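Local coordinates for LIP (Serratia marcescens, PDB 4A1R), which is a membrane-bound component of the type VI secretion system, probably a lipoprotein of the TssJ type, at residues A47-F50 against S51-D55; Q99-G103 against K104-I108; E117-F120 against Y121-W124. One frame throughout, in Å; residues are numbered along the deposited sequence. Where two conformers were deposited one is given.

Contact 1 (A47-F50 against S51-D55); sequences ADFF and SLQND
Asp48 and Ser51 meet at the N-terminal cap of helix 49-60, a local contact in the first turn of a helix that lies beside the beta-sandwich. Asp48 is the N-cap residue, and its OD1 takes two bonds. Ser51 N donates to Asp48 OD1 at 3.3 Å, while Ser51 OG donates to the same oxygen at 2.7 Å, on the syn side but tilted 25° out of the carboxylate plane; the two donors arrive from opposite faces of that plane. A chi1 of 61° at Asp48 turns the carboxylate back over the start of the helix. Regular helical bonds follow, from Gln53 N to Phe49 O at 2.9 Å and from Asn54 N to Phe50 O at 2.8 Å. The side chains of Phe50 and Asn54 run alongside each other, and Asn54 CB sits 4.0 Å from the centroid of the Phe50 ring in a CH-pi contact over one face. One turn on from Phe49, Gln53 brings NE2, an amide nitrogen that is hydrogen-bonded to Glu97, to 3.6 Å from Phe49 CE2. Just before the cap, Ala47 CB packs on Leu52 CG at 3.8 Å. With one oxygen gripped by an amide and a hydroxyl, the Asp48 carboxylate has little freedom to rotate, and its negative charge probably interacts favourably with the helix dipole.

Contact 2 (Q99-G103 against K104-I108); sequences QNLDG and KTWRI
Lys104 folds back over the residues just before it, and its ammonium group bonds to the carbonyl of Asn100. Lys104 NZ reaches Asn100 O at 2.7 Å, in the carbonyl plane, with a C=O...N angle of 155°. Bends at chi2 (-110°) and chi4 (-20°) bring CE and NZ back to that oxygen. Water 1 is a second partner, accepting from Lys104 NZ at 2.8 Å and donating to Asp102 O at 2.6 Å, so the lysine holds two carbonyls of the loop, one directly and one through water. The backbone of Lys104 closes a type II beta turn that starts at Leu101: Lys104 N donates to Leu101 O at 3.1 Å, from above the carbonyl plane. Gly103 takes the positive phi that this turn requires. The turn belongs to the connection between the antiparallel strands 91-96 and 107-111. Thr105, next along, is the centre of an inverse gamma turn and is bonded through its backbone to Ser140 and Leu142. Trp106 then swings its indole back toward the turn, where Leu101 CD2 lies over the five-membered ring, 3.9 Å from its centroid. At Arg107, where strand 107-111 begins, the guanidinium lies with one face against Trp106 CH2.

Contact 3 (E117-F120 against Y121-W124); sequences ETNF and YKVW
A short run of helical backbone, in the long connection between strands 107-111 and 130-138, brings Phe120 and Tyr121 together in an offset stack. Their ring centroids are 4.5 Å apart and the planes are inclined at 30°. Phe120 CE1 makes the closest approach, over one face of the tyrosine ring and toward its rim, at 3.4 Å from Tyr121 CE2. A chi1 near +60° (62°) folds the Phe120 ring over its own backbone, toward Tyr121. At the edge of the tyrosine ring, Thr118 O lies in plane, 3.3 Å from Tyr121 CD2, and the hydroxyl of Tyr121 is hydrogen-bonded to Pro128 O. Lys122 crosses Asn119, with Lys122 CE 3.6 Å from Asn119 ND2. Trp124 N donates to Phe120 O at 2.7 Å, nearly straight on to the carbonyl, whereas the bonds from Tyr121 N to Thr118 O and from Lys122 N to Asn119 O are weak. Water 2 donates to Asn119 O and is held weakly by Val123 N. Aromatic stacking thus accompanies a single firm backbone bond across this surface segment; the phenylalanine covers part of one face of the tyrosine, while the bond from the Tyr121 hydroxyl to Pro128 O probably limits how far the ring can swing.

Overall arrangement
Following the chain from the N terminus, contact 1 comes first, at the start of helix 49-60, after strand 31-38 and the short helix 42-46. Contact 2 turns the chain between strands 91-96 and 107-111, and contact 3 lies in the connection from 107-111 to 130-138, which passes from one sheet to the other. The three are in series, neither nesting nor crossing. Contacts 1 and 2 touch: Phe49 packs on Leu101 and Trp106, Leu52 on Trp106, and Ala47 O probably bonds to Arg107 NH1, tying the helix to the sheet edge. Contact 3 stands apart, across the chain's centre, with centres about 37 Å from both others.

Contact 1 (A47-F50 against S51-D55)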
loop_
_atom_site.group_PDB
_atom_site.type_symbol
_atom_site.label_atom_id
_atom_site.label_comp_id
_atom_site.label_asym_id
_atom_site.label_seq_id
_atom_site.Cartn_x
_atom_site.Cartn_y
_atom_site.Cartn_z
ATOM N N ALA A 47 1.573 14.369 -4.258
ATOM C CA ALA A 47 3.035 14.461 -4.419
ATOM C C ALA A 47 3.508 13.873 -5.763
ATOM O O ALA A 47 2.866 12.946 -6.313
ATOM C CB ALA A 47 3.726 13.772 -3.258
ATOM N N ASP A 48 4.609 14.392 -6.323
ATOM C CA ASP A 48 5.123 13.723 -7.527
ATOM C C ASP A 48 5.939 12.477 -7.230
ATOM O O ASP A 48 6.389 12.302 -6.092
ATOM C CB ASP A 48 5.737 14.660 -8.592
ATOM C CG ASP A 48 6.916 15.453 -8.107
ATOM O OD1 ASP A 48 7.623 15.051 -7.160
ATOM O OD2 ASP A 48 7.150 16.512 -8.724
ATOM N N PHE A 49 6.089 11.596 -8.215
ATOM C CA PHE A 49 6.823 10.348 -8.023
ATOM C C PHE A 49 8.198 10.539 -7.407
ATOM O O PHE A 49 8.536 9.861 -6.427
ATOM C CB PHE A 49 6.962 9.576 -9.320
ATOM C CG PHE A 49 7.602 8.222 -9.151
ATOM C CD1 PHE A 49 6.835 7.115 -8.734
ATOM C CD2 PHE A 49 8.966 8.037 -9.390
ATOM C CE1 PHE A 49 7.423 5.857 -8.586
ATOM C CE2 PHE A 49 9.556 6.782 -9.250
ATOM C CZ PHE A 49 8.783 5.687 -8.844
ATOM N N PHE A 50 8.988 11.458 -7.968
ATOM C CA PHE A 50 10.360 11.635 -7.461
ATOM C C PHE A 50 10.432 11.993 -5.982
ATOM O O PHE A 50 11.217 11.388 -5.236
ATOM C CB PHE A 50 11.135 12.684 -8.249
ATOM C CG PHE A 50 12.572 12.813 -7.789
ATOM C CD1 PHE A 50 13.531 11.895 -8.203
ATOM C CD2 PHE A 50 12.937 13.803 -6.901
ATOM C CE1 PHE A 50 14.845 11.995 -7.766
ATOM C CE2 PHE A 50 14.257 13.905 -6.455
ATOM C CZ PHE A 50 15.201 13.005 -6.895
ATOM N N SER A 51 9.617 12.968 -5.571
ATOM C CA SER A 51 9.541 13.428 -4.175
ATOM C C SER A 51 9.286 12.302 -3.189
ATOM O O SER A 51 9.988 12.168 -2.200
ATOM C CB SER A 51 8.439 14.473 -4.026
ATOM O OG SER A 51 8.787 15.636 -4.740
ATOM N N LEU A 52 8.265 11.502 -3.474
ATOM C CA LEU A 52 7.937 10.341 -2.675
ATOM C C LEU A 52 9.073 9.329 -2.658
ATOM O O LEU A 52 9.402 8.784 -1.594
ATOM C CB LEU A 52 6.659 9.682 -3.228
ATOM C CG LEU A 52 5.320 10.352 -2.965
ATOM C CD1 LEU A 52 4.188 9.603 -3.676
ATOM C CD2 LEU A 52 5.043 10.443 -1.461
ATOM N N GLN A 53 9.668 9.066 -3.827
ATOM C CA GLN A 53 10.740 8.077 -3.916
ATOM C C GLN A 53 12.000 8.519 -3.160
ATOM O O GLN A 53 12.612 7.728 -2.440
ATOM C CB GLN A 53 11.109 7.810 -5.368
ATOM C CG GLN A 53 12.181 6.741 -5.559
ATOM C CD GLN A 53 12.619 6.663 -7.008
ATOM O OE1 GLN A 53 13.105 7.654 -7.563
ATOM N NE2 GLN A 53 12.488 5.500 -7.611
ATOM N N ASN A 54 12.393 9.770 -3.344
ATOM C CA ASN A 54 13.640 10.254 -2.735
ATOM C C ASN A 54 13.555 10.729 -1.286
ATOM O O ASN A 54 14.527 10.588 -0.530
ATOM C CB ASN A 54 14.161 11.425 -3.586
ATOM C CG ASN A 54 15.505 11.959 -3.110
ATOM O OD1 ASN A 54 15.653 13.151 -2.828
ATOM N ND2 ASN A 54 16.489 11.078 -3.026
ATOM N N ASP A 55 12.414 11.275 -0.880
ATOM C CA ASP A 55 12.261 11.668 0.520
ATOM C C ASP A 55 10.813 11.873 0.913
ATOM O O ASP A 55 10.326 13.008 0.967
ATOM C CB ASP A 55 13.106 12.905 0.848
ATOM C CG ASP A 55 13.089 13.256 2.325
ATOM O OD1 ASP A 55 12.877 12.355 3.163
ATOM O OD2 ASP A 55 13.296 14.443 2.643
#

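Contact 2 (Q99-G103 against K104-I108)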
loop_
_atom_site.group_PDB
_atom_site.type_symbol
_atom_site.label_atom_id
_atom_site.label_comp_id
_atom_site.label_asym_id
_atom_site.label_seq_id
_atom_site.Cartn_x
_atom_site.Cartn_y
_atom_site.Cartn_z
ATOM N N GLN A 99 9.156 0.643 -13.840
ATOM C CA GLN A 99 10.210 1.297 -14.696
ATOM C C GLN A 99 9.656 2.248 -15.761
ATOM O O GLN A 99 10.356 3.169 -16.225
ATOM C CB GLN A 99 11.061 0.258 -15.412
ATOM C CG GLN A 99 11.740 -0.800 -14.566
ATOM C CD GLN A 99 12.558 -1.725 -15.448
ATOM O OE1 GLN A 99 12.590 -1.553 -16.671
ATOM N NE2 GLN A 99 13.245 -2.675 -14.845
ATOM N N ASN A 100 8.409 2.028 -16.157
ATOM C CA ASN A 100 7.753 2.882 -17.135
ATOM C C ASN A 100 6.501 3.421 -16.516
ATOM O O ASN A 100 5.445 2.818 -16.628
ATOM C CB ASN A 100 7.391 2.083 -18.388
ATOM C CG ASN A 100 8.556 1.925 -19.328
ATOM O OD1 ASN A 100 9.147 0.847 -19.437
ATOM N ND2 ASN A 100 8.920 3.012 -19.986
ATOM N N LEU A 101 6.629 4.570 -15.872
ATOM C CA LEU A 101 5.584 5.121 -15.033
ATOM C C LEU A 101 4.333 5.582 -15.790
ATOM O O LEU A 101 3.214 5.553 -15.250
ATOM C CB LEU A 101 6.148 6.335 -14.310
ATOM C CG LEU A 101 6.857 6.197 -12.982
ATOM C CD1 LEU A 101 7.068 7.623 -12.538
ATOM C CD2 LEU A 101 6.048 5.415 -11.946
ATOM N N ASP A 102 4.511 6.061 -17.019
ATOM C CA ASP A 102 3.388 6.641 -17.781
ATOM C C ASP A 102 2.211 5.716 -17.940
ATOM O O ASP A 102 2.370 4.576 -18.348
ATOM C CB ASP A 102 3.828 7.084 -19.175
ATOM C CG ASP A 102 4.618 8.342 -19.143
ATOM O OD1 ASP A 102 4.735 8.937 -18.052
ATOM O OD2 ASP A 102 5.131 8.728 -20.206
ATOM N N GLY A 103 1.018 6.239 -17.658
ATOM C CA GLY A 103 -0.201 5.453 -17.781
ATOM C C GLY A 103 -0.396 4.281 -16.826
ATOM O O GLY A 103 -1.284 3.460 -17.044
ATOM N N LYS A 104 0.429 4.197 -15.776
ATOM C CA LYS A 104 0.314 3.128 -14.784
ATOM C C LYS A 104 -0.266 3.675 -13.493
ATOM O O LYS A 104 -0.018 4.836 -13.125
ATOM C CB LYS A 104 1.676 2.474 -14.504
ATOM C CG LYS A 104 2.416 1.996 -15.735
ATOM C CD LYS A 104 2.494 0.498 -15.841
ATOM C CE LYS A 104 3.440 0.089 -16.966
ATOM N NZ LYS A 104 3.624 1.252 -17.915
ATOM N N THR A 105 -1.063 2.853 -12.805
ATOM C CA THR A 105 -1.535 3.233 -11.471
ATOM C C THR A 105 -0.429 2.812 -10.495
ATOM O O THR A 105 -0.425 1.688 -9.973
ATOM C CB THR A 105 -2.912 2.578 -11.139
ATOM O OG1 THR A 105 -3.845 2.895 -12.187
ATOM C CG2 THR A 105 -3.469 3.110 -9.791
ATOM N N TRP A 106 0.534 3.713 -10.301
ATOM C CA TRP A 106 1.713 3.409 -9.477
ATOM C C TRP A 106 1.510 3.750 -8.026
ATOM O O TRP A 106 2.376 3.460 -7.185
ATOM C CB TRP A 106 2.963 4.129 -10.019
ATOM C CG TRP A 106 2.847 5.624 -10.217
ATOM C CD1 TRP A 106 2.596 6.284 -11.427
ATOM C CD2 TRP A 106 3.039 6.707 -9.229
ATOM N NE1 TRP A 106 2.611 7.632 -11.256
ATOM C CE2 TRP A 106 2.856 7.959 -9.965
ATOM C CE3 TRP A 106 3.351 6.762 -7.858
ATOM C CZ2 TRP A 106 2.966 9.201 -9.344
ATOM C CZ3 TRP A 106 3.441 8.022 -7.245
ATOM C CH2 TRP A 106 3.245 9.211 -7.965
ATOM N N ARG A 107 0.403 4.418 -7.716
ATOM C CA ARG A 107 0.041 4.723 -6.296
ATOM C C ARG A 107 -1.443 4.455 -6.025
ATOM O O ARG A 107 -2.321 4.787 -6.867
ATOM C CB ARG A 107 0.401 6.175 -5.993
ATOM C CG ARG A 107 -0.543 6.990 -5.139
ATOM C CD ARG A 107 -0.147 8.475 -5.139
ATOM N NE ARG A 107 -0.338 9.132 -6.439
ATOM C CZ ARG A 107 0.180 10.311 -6.779
ATOM N NH1 ARG A 107 0.913 11.017 -5.909
ATOM N NH2 ARG A 107 -0.039 10.795 -8.000
ATOM N N ILE A 108 -1.732 3.847 -4.869
ATOM C CA ILE A 108 -3.119 3.755 -4.386
ATOM C C ILE A 108 -3.169 4.112 -2.897
ATOM O O ILE A 108 -2.185 3.940 -2.162
ATOM C CB ILE A 108 -3.787 2.371 -4.633
ATOM C CG1 ILE A 108 -3.117 1.249 -3.803
ATOM C CG2 ILE A 108 -3.955 2.041 -6.123
ATOM C CD1 ILE A 108 -3.712 -0.139 -3.976
HETATM O O HOH W 1 1.483 2.392 -19.349
#

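Contact 3 (E117-F120 against Y121-W124)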
loop_
_atom_site.group_PDB
_atom_site.type_symbol
_atom_site.label_atom_id
_atom_site.label_comp_id
_atom_site.label_asym_id
_atom_site.label_seq_id
_atom_site.Cartn_x
_atom_site.Cartn_y
_atom_site.Cartn_z
ATOM N N GLU A 117 -17.203 2.118 12.052
ATOM C CA GLU A 117 -17.137 0.831 11.382
ATOM C C GLU A 117 -16.433 -0.247 12.222
ATOM O O GLU A 117 -16.563 -1.434 11.931
ATOM C CB GLU A 117 -16.481 0.988 10.004
ATOM C CG GLU A 117 -17.008 2.147 9.169
ATOM C CD GLU A 117 -15.924 2.782 8.311
ATOM O OE1 GLU A 117 -15.526 2.157 7.306
ATOM O OE2 GLU A 117 -15.468 3.903 8.637
ATOM N N THR A 118 -15.704 0.161 13.264
ATOM C CA THR A 118 -15.057 -0.800 14.171
ATOM C C THR A 118 -15.700 -0.784 15.558
ATOM O O THR A 118 -15.131 -1.263 16.555
ATOM C CB THR A 118 -13.533 -0.588 14.267
ATOM O OG1 THR A 118 -13.252 0.752 14.686
ATOM C CG2 THR A 118 -12.885 -0.849 12.927
ATOM N N ASN A 119 -16.911 -0.248 15.596
ATOM C CA ASN A 119 -17.717 -0.205 16.807
ATOM C C ASN A 119 -17.942 -1.576 17.457
ATOM O O ASN A 119 -18.004 -1.670 18.686
ATOM C CB ASN A 119 -19.063 0.459 16.514
ATOM C CG ASN A 119 -19.628 1.168 17.721
ATOM O OD1 ASN A 119 -18.993 2.073 18.272
ATOM N ND2 ASN A 119 -20.830 0.765 18.142
ATOM N N PHE A 120 -18.036 -2.624 16.631
ATOM C CA PHE A 120 -18.352 -3.975 17.096
ATOM C C PHE A 120 -17.396 -4.560 18.141
ATOM O O PHE A 120 -17.761 -5.496 18.850
ATOM C CB PHE A 120 -18.541 -4.950 15.923
ATOM C CG PHE A 120 -17.325 -5.126 15.059
ATOM C CD1 PHE A 120 -16.305 -5.990 15.434
ATOM C CD2 PHE A 120 -17.215 -4.451 13.849
ATOM C CE1 PHE A 120 -15.181 -6.162 14.631
ATOM C CE2 PHE A 120 -16.098 -4.615 13.044
ATOM C CZ PHE A 120 -15.073 -5.467 13.438
ATOM N N TYR A 121 -16.191 -4.003 18.247
ATOM C CA TYR A 121 -15.200 -4.482 19.203
ATOM C C TYR A 121 -15.501 -4.276 20.691
ATOM O O TYR A 121 -15.023 -5.048 21.497
ATOM C CB TYR A 121 -13.836 -3.863 18.898
ATOM C CG TYR A 121 -13.112 -4.503 17.745
ATOM C CD1 TYR A 121 -12.453 -5.732 17.902
ATOM C CD2 TYR A 121 -13.052 -3.872 16.506
ATOM C CE1 TYR A 121 -11.783 -6.328 16.847
ATOM C CE2 TYR A 121 -12.373 -4.444 15.443
ATOM C CZ TYR A 121 -11.747 -5.668 15.610
ATOM O OH TYR A 121 -11.082 -6.224 14.542
ATOM N N LYS A 122 -16.256 -3.242 21.072
ATOM C CA LYS A 122 -16.570 -3.053 22.489
ATOM C C LYS A 122 -17.445 -4.189 23.026
ATOM O O LYS A 122 -17.330 -4.564 24.196
ATOM C CB LYS A 122 -17.203 -1.686 22.766
ATOM C CG LYS A 122 -18.351 -1.316 21.848
ATOM C CD LYS A 122 -19.324 -0.385 22.558
ATOM C CE LYS A 122 -19.923 0.622 21.591
ATOM N NZ LYS A 122 -20.604 1.736 22.312
ATOM N N VAL A 123 -18.293 -4.741 22.155
ATOM C CA VAL A 123 -19.141 -5.891 22.488
ATOM C C VAL A 123 -18.471 -7.214 22.068
ATOM O O VAL A 123 -18.318 -8.137 22.873
ATOM C CB VAL A 123 -20.548 -5.731 21.864
ATOM C CG1 VAL A 123 -21.352 -7.025 21.959
ATOM C CG2 VAL A 123 -21.296 -4.584 22.512
ATOM N N TRP A 124 -18.050 -7.306 20.810
ATOM C CA TRP A 124 -17.333 -8.482 20.324
ATOM C C TRP A 124 -15.845 -8.363 20.561
ATOM O O TRP A 124 -15.046 -8.328 19.632
ATOM C CB TRP A 124 -17.681 -8.709 18.861
ATOM C CG TRP A 124 -19.165 -8.835 18.738
ATOM C CD1 TRP A 124 -20.087 -7.847 18.467
ATOM C CD2 TRP A 124 -19.950 -10.047 18.989
ATOM N NE1 TRP A 124 -21.373 -8.360 18.479
ATOM C CE2 TRP A 124 -21.347 -9.680 18.797
ATOM C CE3 TRP A 124 -19.629 -11.371 19.314
ATOM C CZ2 TRP A 124 -22.381 -10.600 18.970
ATOM C CZ3 TRP A 124 -20.666 -12.284 19.470
ATOM C CH2 TRP A 124 -22.009 -11.912 19.288
HETATM O O HOH W 2 -20.096 -3.324 19.725
#